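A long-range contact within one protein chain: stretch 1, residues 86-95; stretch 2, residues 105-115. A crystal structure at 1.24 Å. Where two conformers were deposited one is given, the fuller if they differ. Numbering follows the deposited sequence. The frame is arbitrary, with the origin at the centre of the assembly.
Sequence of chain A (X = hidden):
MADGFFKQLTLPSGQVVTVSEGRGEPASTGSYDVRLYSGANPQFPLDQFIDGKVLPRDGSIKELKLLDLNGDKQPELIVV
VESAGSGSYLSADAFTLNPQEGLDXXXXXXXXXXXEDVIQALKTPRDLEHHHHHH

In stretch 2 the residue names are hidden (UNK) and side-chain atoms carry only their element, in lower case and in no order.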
# COMPACT_ATOMS: atom_id res chain seq x y z
N SER A 86 -3.42 7.41 -2.96
CA SER A 86 -2.78 8.70 -2.72
C SER A 86 -2.54 8.95 -1.25
O SER A 86 -1.64 9.72 -0.89
CB SER A 86 -3.64 9.85 -3.31
OG SER A 86 -4.83 10.01 -2.56
N GLY A 87 -3.36 8.36 -0.39
CA GLY A 87 -3.26 8.54 1.04
C GLY A 87 -2.06 7.86 1.68
O GLY A 87 -1.67 8.20 2.79
N SER A 88 -1.50 6.86 1.00
CA SER A 88 -0.26 6.22 1.43
C SER A 88 -0.38 5.61 2.82
O SER A 88 0.60 5.56 3.56
CB SER A 88 0.89 7.23 1.36
OG SER A 88 1.09 7.59 0.01
N TYR A 89 -1.57 5.15 3.17
CA TYR A 89 -1.83 4.66 4.51
C TYR A 89 -0.98 3.43 4.82
O TYR A 89 -0.74 2.56 3.96
CB TYR A 89 -3.30 4.30 4.69
CG TYR A 89 -4.19 5.48 4.37
CD1 TYR A 89 -4.23 6.59 5.20
CD2 TYR A 89 -4.99 5.50 3.23
CE1 TYR A 89 -5.02 7.69 4.92
CE2 TYR A 89 -5.79 6.60 2.94
CZ TYR A 89 -5.79 7.69 3.80
OH TYR A 89 -6.55 8.82 3.58
N LEU A 90 -0.52 3.37 6.06
CA LEU A 90 0.32 2.26 6.50
C LEU A 90 -0.48 1.21 7.22
O LEU A 90 -1.41 1.47 7.98
CB LEU A 90 1.43 2.77 7.42
CG LEU A 90 2.42 3.76 6.79
CD1 LEU A 90 3.45 4.22 7.83
CD2 LEU A 90 3.13 3.21 5.58
N SER A 91 -0.08 -0.03 6.98
CA SER A 91 -0.56 -1.17 7.73
C SER A 91 0.66 -1.98 8.12
O SER A 91 1.75 -1.78 7.58
CB SER A 91 -1.57 -1.98 6.90
OG SER A 91 -1.02 -2.38 5.66
N ALA A 92 0.50 -2.84 9.10
CA ALA A 92 1.63 -3.65 9.52
C ALA A 92 1.14 -4.86 10.25
O ALA A 92 0.12 -4.82 10.94
CB ALA A 92 2.57 -2.86 10.41
N ASP A 93 1.90 -5.94 10.11
CA ASP A 93 1.72 -7.15 10.88
C ASP A 93 2.97 -7.42 11.69
O ASP A 93 4.08 -7.24 11.20
CB ASP A 93 1.45 -8.33 9.95
CG ASP A 93 0.23 -8.12 9.12
OD1 ASP A 93 -0.88 -8.05 9.69
OD2 ASP A 93 0.38 -7.97 7.89
N ALA A 94 2.78 -7.84 12.93
CA ALA A 94 3.88 -8.26 13.78
C ALA A 94 3.84 -9.77 13.99
O ALA A 94 2.75 -10.34 14.14
CB ALA A 94 3.84 -7.54 15.13
N PHE A 95 5.02 -10.38 14.04
CA PHE A 95 5.17 -11.82 14.21
C PHE A 95 6.15 -12.13 15.32
O PHE A 95 7.20 -11.49 15.43
CB PHE A 95 5.72 -12.49 12.94
CG PHE A 95 4.89 -12.28 11.72
CD1 PHE A 95 4.04 -13.27 11.25
CD2 PHE A 95 4.98 -11.10 11.01
CE1 PHE A 95 3.29 -13.06 10.12
CE2 PHE A 95 4.21 -10.88 9.88
CZ PHE A 95 3.37 -11.86 9.44
N UNK A 105 1.78 -15.02 14.33
CA UNK A 105 1.43 -13.61 14.26
C UNK A 105 1.22 -13.10 15.68
O UNK A 105 0.88 -13.87 16.59
o UNK A 105 -0.86 -12.77 14.06
c UNK A 105 0.21 -13.37 13.36
N UNK A 106 1.44 -11.81 15.86
CA UNK A 106 1.37 -11.18 17.18
C UNK A 106 0.36 -10.02 17.19
O UNK A 106 -0.32 -9.85 18.19
c UNK A 106 2.91 -8.56 18.83
c UNK A 106 2.87 -8.42 21.22
c UNK A 106 2.76 -9.80 21.29
c UNK A 106 2.95 -7.81 19.98
c UNK A 106 2.80 -9.94 18.88
c UNK A 106 2.78 -10.75 17.63
c UNK A 106 2.73 -10.55 20.12
N UNK A 107 0.22 -9.27 16.08
CA UNK A 107 -0.75 -8.15 15.99
C UNK A 107 -0.85 -7.59 14.56
O UNK A 107 -0.02 -7.92 13.72
n UNK A 107 -1.06 -5.03 18.03
c UNK A 107 -1.44 -6.08 17.32
o UNK A 107 -2.60 -6.26 16.97
c UNK A 107 -0.32 -7.06 16.98
N UNK A 108 -1.87 -6.78 14.29
CA UNK A 108 -2.09 -6.10 13.00
C UNK A 108 -2.63 -4.69 13.22
O UNK A 108 -3.46 -4.49 14.09
c UNK A 108 -4.63 -5.50 10.60
c UNK A 108 -3.52 -6.23 10.88
n UNK A 108 -2.80 -6.29 9.70
c UNK A 108 -3.44 -5.62 8.76
n UNK A 108 -4.55 -5.13 9.28
c UNK A 108 -3.08 -6.91 12.14
N UNK A 109 -2.15 -3.72 12.44
CA UNK A 109 -2.73 -2.38 12.42
C UNK A 109 -2.88 -1.95 10.97
O UNK A 109 -2.19 -2.48 10.10
c UNK A 109 -1.85 -1.35 13.18
c UNK A 109 -0.45 -1.26 12.59
c UNK A 109 -1.80 -1.71 14.66
N UNK A 110 -3.77 -1.02 10.70
CA UNK A 110 -3.98 -0.55 9.34
C UNK A 110 -4.65 0.81 9.35
O UNK A 110 -5.18 1.26 10.38
c UNK A 110 -6.20 -1.77 9.04
c UNK A 110 -4.82 -1.54 8.52
c UNK A 110 -6.98 -2.64 8.08
o UNK A 110 -6.70 -3.85 8.04
o UNK A 110 -7.83 -2.11 7.34
N UNK A 111 -4.57 1.49 8.22
CA UNK A 111 -5.21 2.78 8.05
C UNK A 111 -4.47 3.91 8.74
O UNK A 111 -5.07 4.96 9.02
N UNK A 112 -3.19 3.73 9.02
CA UNK A 112 -2.38 4.74 9.71
C UNK A 112 -1.93 5.79 8.73
O UNK A 112 -1.69 5.53 7.58
c UNK A 112 -1.19 3.41 11.65
c UNK A 112 0.08 2.63 11.88
c UNK A 112 -1.13 4.08 10.29
c UNK A 112 -2.36 2.53 11.84
N UNK A 113 -1.82 7.04 9.20
CA UNK A 113 -1.29 8.09 8.34
C UNK A 113 0.17 7.82 7.99
O UNK A 113 0.87 7.17 8.75
c UNK A 113 -1.41 9.47 9.02
N UNK A 114 0.64 8.34 6.85
CA UNK A 114 2.00 8.03 6.36
C UNK A 114 3.12 8.12 7.41
O UNK A 114 3.96 7.26 7.62
c UNK A 114 0.85 9.33 4.74
c UNK A 114 2.20 9.10 5.29
c UNK A 114 -0.13 9.12 5.86
N UNK A 115 3.09 9.20 8.15
CA UNK A 115 4.17 9.50 9.09
C UNK A 115 3.89 9.05 10.51
O UNK A 115 4.63 9.42 11.44
o UNK A 115 6.20 10.96 7.41
c UNK A 115 4.48 10.99 9.05
n UNK A 115 4.38 12.22 6.99
c UNK A 115 5.10 11.40 7.75
O HOH W 1 -1.54 -10.02 11.51

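Position 105 has one side-chain carbon carrying one oxygen, and its CA lies 4.0 Å from Phe 95 CD1, hence Ser 105.

Position 106 carries one carbon and then a ring of six carbons, hence Phe 106. The edge of its ring meets Ala 94, CD2 of Phe 106 standing 3.9 Å from CB of Ala 94, while Phe 106 N donates to Ala 94 O at 2.6 Å.

Position 107 has two carbons, the second bearing one O and one N: an amide, Asn 107. Its end leads away from stretch 1, so the backbone makes the contact: Ala 94 N donates to Asn 107 O at 2.9 Å and 172°. Asn 107 N reaches Ala 94 O at 3.4 Å, a weak bond.

Position 108 shows one carbon and a five-membered ring of three carbons and two nitrogens, the signature of His 108. ND1 of His 108 donates to OD1 of Asp 93 at 2.6 Å.

Position 109 has three carbons, branched at the first, as in Val 109. Its CG2 lies 4.1 Å from Ala 92 CB, and the backbones pair reciprocally, Ala 92 N to Val 109 O and Val 109 N to Ala 92 O, both 2.9 Å.

Position 110 has three carbons, the third carrying two oxygens: Glu 110. Its CB sits 3.7 Å from Ser 91 CB, but the carboxylate leads away. NE2 of His 108 donates to OE1 of Glu 110 at 2.8 Å, so that ring is held at both nitrogens.

Position 111 has no side-chain atoms and a phi of 76°, which favours glycine; it is Gly 111.

Position 112 has four carbons forked at the second, so Leu 112. Its CB is 4.1 Å from Leu 90 CB; Leu 90 N donates to Leu 112 O at 2.9 Å, and Leu 112 N to Leu 90 O at 3.1 Å.

Position 113 has one carbon, pointing away: Ala 113.

Position 114 has three carbons closing onto the backbone N, giving Pro 114, whose CG packs 3.4 Å from Gly 87 O.

Position 115 has two carbons, the second bearing O and N, and touches nothing on stretch 1: Asn 115.

The contact is an antiparallel strand pair, with axes at 161°, burying 745 Å². Reciprocal backbone bonds carry it across two beta bulges. Leu 90, Ala 92, Val 109 and Leu 112 share one face; Asp 93 and His 108 meet on the other.

Stretch 2, residues 105-115: SFNHVEGLAPN
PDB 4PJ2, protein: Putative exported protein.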